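Local coordinates for hemolysin activator protein CdiB (Acinetobacter baumannii ACICU, PDB 6WIL) that probably secretes a contact-dependent growth inhibition toxin across the outer membrane, as a two-partner secretion transporter of the Omp85 superfamily, at residues 55-68 and 128-140. Numbering follows the deposited sequence.
Sequences VTVKEISLIPLIGQ and LNHGNLNLSIQIG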
loop_
_atom_site.group_PDB
_atom_site.type_symbol
_atom_site.label_atom_id
_atom_site.label_comp_id
_atom_site.label_asym_id
_atom_site.label_seq_id
_atom_site.Cartn_x
_atom_site.Cartn_y
_atom_site.Cartn_z
ATOM N N VAL A 55 -43.786 -17.233 22.929
ATOM C CA VAL A 55 -43.522 -16.746 24.276
ATOM C C VAL A 55 -43.176 -15.266 24.186
ATOM O O VAL A 55 -42.540 -14.823 23.224
ATOM C CB VAL A 55 -42.392 -17.544 24.963
ATOM C CG1 VAL A 55 -41.085 -17.421 24.185
ATOM C CG2 VAL A 55 -42.213 -17.097 26.410
ATOM N N THR A 56 -43.625 -14.499 25.174
ATOM C CA THR A 56 -43.354 -13.068 25.222
ATOM C C THR A 56 -42.000 -12.856 25.883
ATOM O O THR A 56 -41.825 -13.172 27.064
ATOM C CB THR A 56 -44.455 -12.340 25.988
ATOM O OG1 THR A 56 -45.697 -12.474 25.283
ATOM C CG2 THR A 56 -44.114 -10.865 26.143
ATOM N N VAL A 57 -41.035 -12.337 25.132
ATOM C CA VAL A 57 -39.718 -12.093 25.703
ATOM C C VAL A 57 -39.725 -10.726 26.376
ATOM O O VAL A 57 -40.185 -9.733 25.801
ATOM C CB VAL A 57 -38.616 -12.214 24.634
ATOM C CG1 VAL A 57 -38.781 -13.510 23.860
ATOM C CG2 VAL A 57 -38.604 -11.028 23.680
ATOM N N LYS A 58 -39.275 -10.683 27.623
ATOM C CA LYS A 58 -39.161 -9.426 28.337
ATOM C C LYS A 58 -37.726 -9.071 28.684
ATOM O O LYS A 58 -37.477 -7.942 29.124
ATOM C CB LYS A 58 -40.010 -9.451 29.619
ATOM C CG LYS A 58 -39.493 -10.351 30.721
ATOM C CD LYS A 58 -40.568 -10.545 31.782
ATOM C CE LYS A 58 -40.066 -11.349 32.973
ATOM N NZ LYS A 58 -39.212 -10.549 33.896
ATOM N N GLU A 59 -36.780 -9.990 28.496
ATOM C CA GLU A 59 -35.368 -9.731 28.744
ATOM C C GLU A 59 -34.545 -10.505 27.728
ATOM O O GLU A 59 -34.748 -11.712 27.558
ATOM C CB GLU A 59 -34.956 -10.142 30.167
ATOM C CG GLU A 59 -35.874 -9.645 31.275
ATOM C CD GLU A 59 -35.269 -9.783 32.656
ATOM O OE1 GLU A 59 -34.150 -10.329 32.769
ATOM O OE2 GLU A 59 -35.912 -9.333 33.629
ATOM N N ILE A 60 -33.627 -9.817 27.056
ATOM C CA ILE A 60 -32.622 -10.454 26.212
ATOM C C ILE A 60 -31.273 -10.228 26.872
ATOM O O ILE A 60 -30.859 -9.080 27.077
ATOM C CB ILE A 60 -32.636 -9.906 24.779
ATOM C CG1 ILE A 60 -34.063 -9.893 24.232
ATOM C CG2 ILE A 60 -31.729 -10.754 23.890
ATOM C CD1 ILE A 60 -34.247 -8.988 23.031
ATOM N N SER A 61 -30.590 -11.315 27.218
ATOM C CA SER A 61 -29.358 -11.221 27.983
ATOM C C SER A 61 -28.324 -12.179 27.415
ATOM O O SER A 61 -28.654 -13.165 26.750
ATOM C CB SER A 61 -29.593 -11.530 29.468
ATOM O OG SER A 61 -30.801 -10.950 29.930
ATOM N N LEU A 62 -27.060 -11.866 27.679
ATOM C CA LEU A 62 -25.956 -12.783 27.446
ATOM C C LEU A 62 -25.561 -13.393 28.784
ATOM O O LEU A 62 -25.296 -12.665 29.747
ATOM C CB LEU A 62 -24.765 -12.072 26.802
ATOM C CG LEU A 62 -23.643 -12.991 26.311
ATOM C CD1 LEU A 62 -24.142 -13.893 25.187
ATOM C CD2 LEU A 62 -22.425 -12.190 25.866
ATOM N N ILE A 63 -25.541 -14.719 28.844
ATOM C CA ILE A 63 -25.418 -15.461 30.093
ATOM C C ILE A 63 -24.153 -16.296 30.024
ATOM O O ILE A 63 -23.952 -17.021 29.045
ATOM C CB ILE A 63 -26.641 -16.358 30.363
ATOM C CG1 ILE A 63 -27.892 -15.500 30.542
ATOM C CG2 ILE A 63 -26.412 -17.227 31.587
ATOM C CD1 ILE A 63 -27.783 -14.502 31.670
ATOM N N PRO A 64 -23.279 -16.238 31.029
ATOM C CA PRO A 64 -22.038 -17.018 30.978
ATOM C C PRO A 64 -22.308 -18.514 30.968
ATOM O O PRO A 64 -23.242 -19.005 31.607
ATOM C CB PRO A 64 -21.301 -16.594 32.254
ATOM C CG PRO A 64 -21.905 -15.284 32.640
ATOM C CD PRO A 64 -23.335 -15.354 32.205
ATOM N N LEU A 65 -21.484 -19.238 30.217
ATOM C CA LEU A 65 -21.418 -20.682 30.360
ATOM C C LEU A 65 -20.538 -21.025 31.560
ATOM O O LEU A 65 -20.025 -20.147 32.261
ATOM C CB LEU A 65 -20.891 -21.329 29.081
ATOM C CG LEU A 65 -21.823 -21.342 27.870
ATOM C CD1 LEU A 65 -21.269 -22.237 26.771
ATOM C CD2 LEU A 65 -23.215 -21.789 28.277
ATOM N N ILE A 66 -20.354 -22.322 31.803
ATOM C CA ILE A 66 -19.516 -22.760 32.912
ATOM C C ILE A 66 -18.074 -22.350 32.659
ATOM O O ILE A 66 -17.514 -22.619 31.590
ATOM C CB ILE A 66 -19.632 -24.277 33.101
ATOM C CG1 ILE A 66 -21.067 -24.635 33.481
ATOM C CG2 ILE A 66 -18.627 -24.765 34.142
ATOM C CD1 ILE A 66 -21.310 -26.113 33.555
ATOM N N GLY A 67 -17.471 -21.688 33.643
ATOM C CA GLY A 67 -16.080 -21.301 33.536
ATOM C C GLY A 67 -15.816 -20.064 32.715
ATOM O O GLY A 67 -14.672 -19.839 32.304
ATOM N N GLN A 68 -16.833 -19.250 32.458
ATOM C CA GLN A 68 -16.683 -18.024 31.687
ATOM C C GLN A 68 -16.737 -16.833 32.634
ATOM O O GLN A 68 -17.725 -16.658 33.355
ATOM C CB GLN A 68 -17.773 -17.906 30.622
ATOM C CG GLN A 68 -17.683 -18.930 29.505
ATOM C CD GLN A 68 -18.570 -18.577 28.327
ATOM O OE1 GLN A 68 -19.430 -17.702 28.426
ATOM N NE2 GLN A 68 -18.358 -19.250 27.203
ATOM N N LEU A 128 -36.840 -19.251 29.142
ATOM C CA LEU A 128 -37.982 -18.778 28.372
ATOM C C LEU A 128 -39.302 -19.062 29.080
ATOM O O LEU A 128 -40.319 -18.445 28.743
ATOM C CB LEU A 128 -37.977 -19.408 26.979
ATOM C CG LEU A 128 -37.084 -18.701 25.955
ATOM C CD1 LEU A 128 -37.140 -19.403 24.609
ATOM C CD2 LEU A 128 -37.486 -17.235 25.818
ATOM N N ASN A 129 -39.305 -19.972 30.060
ATOM C CA ASN A 129 -40.479 -20.154 30.905
ATOM C C ASN A 129 -40.862 -18.879 31.641
ATOM O O ASN A 129 -42.024 -18.726 32.028
ATOM C CB ASN A 129 -40.241 -21.276 31.913
ATOM C CG ASN A 129 -40.345 -22.647 31.288
ATOM O OD1 ASN A 129 -41.438 -23.108 30.955
ATOM N ND2 ASN A 129 -39.208 -23.314 31.125
ATOM N N HIS A 130 -39.914 -17.964 31.846
ATOM C CA HIS A 130 -40.181 -16.699 32.515
ATOM C C HIS A 130 -40.041 -15.510 31.569
ATOM O O HIS A 130 -39.824 -14.383 32.023
ATOM C CB HIS A 130 -39.257 -16.536 33.723
ATOM C CG HIS A 130 -39.095 -17.786 34.534
ATOM N ND1 HIS A 130 -39.878 -18.072 35.632
ATOM C CD2 HIS A 130 -38.235 -18.825 34.407
ATOM C CE1 HIS A 130 -39.509 -19.232 36.145
ATOM N NE2 HIS A 130 -38.515 -19.710 35.420
ATOM N N GLY A 131 -40.156 -15.741 30.262
ATOM C CA GLY A 131 -40.019 -14.675 29.289
ATOM C C GLY A 131 -38.616 -14.136 29.101
ATOM O O GLY A 131 -38.451 -13.066 28.511
ATOM N N ASN A 132 -37.594 -14.844 29.576
ATOM C CA ASN A 132 -36.211 -14.386 29.474
ATOM C C ASN A 132 -35.519 -15.112 28.325
ATOM O O ASN A 132 -35.280 -16.321 28.399
ATOM C CB ASN A 132 -35.464 -14.614 30.786
ATOM C CG ASN A 132 -35.956 -13.713 31.898
ATOM O OD1 ASN A 132 -36.846 -12.888 31.694
ATOM N ND2 ASN A 132 -35.390 -13.877 33.088
ATOM N N LEU A 133 -35.189 -14.373 27.269
ATOM C CA LEU A 133 -34.360 -14.915 26.199
ATOM C C LEU A 133 -32.902 -14.789 26.621
ATOM O O LEU A 133 -32.353 -13.684 26.662
ATOM C CB LEU A 133 -34.613 -14.186 24.884
ATOM C CG LEU A 133 -33.741 -14.710 23.740
ATOM C CD1 LEU A 133 -34.008 -16.186 23.512
ATOM C CD2 LEU A 133 -33.970 -13.915 22.468
ATOM N N ASN A 134 -32.279 -15.915 26.948
ATOM C CA ASN A 134 -30.913 -15.934 27.452
ATOM C C ASN A 134 -30.011 -16.578 26.407
ATOM O O ASN A 134 -30.123 -17.778 26.132
ATOM C CB ASN A 134 -30.838 -16.667 28.788
ATOM C CG ASN A 134 -31.383 -15.834 29.931
ATOM O OD1 ASN A 134 -31.516 -14.616 29.813
ATOM N ND2 ASN A 134 -31.685 -16.482 31.046
ATOM N N LEU A 135 -29.126 -15.776 25.828
ATOM C CA LEU A 135 -28.176 -16.245 24.835
ATOM C C LEU A 135 -26.841 -16.557 25.494
ATOM O O LEU A 135 -26.479 -15.975 26.521
ATOM C CB LEU A 135 -27.972 -15.208 23.734
ATOM C CG LEU A 135 -29.147 -15.009 22.781
ATOM C CD1 LEU A 135 -28.762 -14.026 21.694
ATOM C CD2 LEU A 135 -29.576 -16.339 22.186
ATOM N N SER A 136 -26.113 -17.492 24.896
ATOM C CA SER A 136 -24.776 -17.818 25.363
ATOM C C SER A 136 -23.850 -17.957 24.173
ATOM O O SER A 136 -24.287 -18.161 23.040
ATOM C CB SER A 136 -24.748 -19.107 26.183
ATOM O OG SER A 136 -25.064 -18.833 27.527
ATOM N N ILE A 137 -22.553 -17.873 24.441
ATOM C CA ILE A 137 -21.552 -17.918 23.385
ATOM C C ILE A 137 -20.589 -19.068 23.654
ATOM O O ILE A 137 -19.951 -19.131 24.713
ATOM C CB ILE A 137 -20.801 -16.584 23.240
ATOM C CG1 ILE A 137 -19.766 -16.693 22.118
ATOM C CG2 ILE A 137 -20.138 -16.171 24.545
ATOM C CD1 ILE A 137 -19.262 -15.380 21.605
ATOM N N GLN A 138 -20.490 -19.975 22.693
ATOM C CA GLN A 138 -19.440 -20.989 22.703
ATOM C C GLN A 138 -18.178 -20.352 22.144
ATOM O O GLN A 138 -17.956 -20.312 20.934
ATOM C CB GLN A 138 -19.856 -22.208 21.896
ATOM C CG GLN A 138 -20.567 -23.254 22.717
ATOM C CD GLN A 138 -21.398 -24.184 21.864
ATOM O OE1 GLN A 138 -21.395 -24.084 20.636
ATOM N NE2 GLN A 138 -22.127 -25.088 22.509
ATOM N N ILE A 139 -17.339 -19.848 23.046
ATOM C CA ILE A 139 -16.131 -19.131 22.656
ATOM C C ILE A 139 -15.129 -20.135 22.091
ATOM O O ILE A 139 -14.605 -20.983 22.819
ATOM C CB ILE A 139 -15.540 -18.353 23.834
ATOM C CG1 ILE A 139 -16.595 -17.401 24.409
ATOM C CG2 ILE A 139 -14.299 -17.598 23.396
ATOM C CD1 ILE A 139 -16.025 -16.320 25.302
ATOM N N GLY A 140 -14.869 -20.042 20.788
ATOM C CA GLY A 140 -13.889 -20.893 20.139
ATOM C C GLY A 140 -12.491 -20.317 20.230
ATOM O O GLY A 140 -12.250 -19.179 19.811
HETATM O O HOH W 1 -16.583 -21.473 26.012
#
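Q68 meets the 128-140 segment with CG beside its own backbone N (chi1 -68°) and the chain beyond it extended. This carries NE2 to I137 O at 3.0 Å, almost in line with the C=O. The bond lies in the amide plane of Q68 and is nearly straight, 166° at the hydrogen. NE2 also gives a bond to a water. OE1 takes the amide N-H of L65 from above the carbonyl plane, within the type II turn L65-Q68. The amide therefore ties this turn to strand 132-138. S136 turns OG beside its backbone N (chi1 -85°), where it donates to I63 O at 2.6 Å; L65 CD2 packs against the same OG at 3.6 Å. Before S136, strands 59-62 and 132-138 pair in parallel. S61 N binds L133 O at 3.0 Å, and S61 O accepts from L135 N at 2.8 Å. At the start of the pairing K58 N reaches G131 O at 2.7 Å. I60 and L133 lie side by side, CG2 to CD2 4.1 Å, on the face that helices 77-85 and 97-113 cover. N134 lies on the other face, and I63 CG1 crosses over its amide, 3.6 Å from N134 CG. Strand 59-62 is the edge strand of the first POTRA domain's sheet, and 132-138 pairs on its other side with 120-123. The sheet is apolar towards the helices and more polar behind. Backbone bonds set the strand pairing; S136 holds I63 just beyond it, and Q68 ties the turn to I137 O.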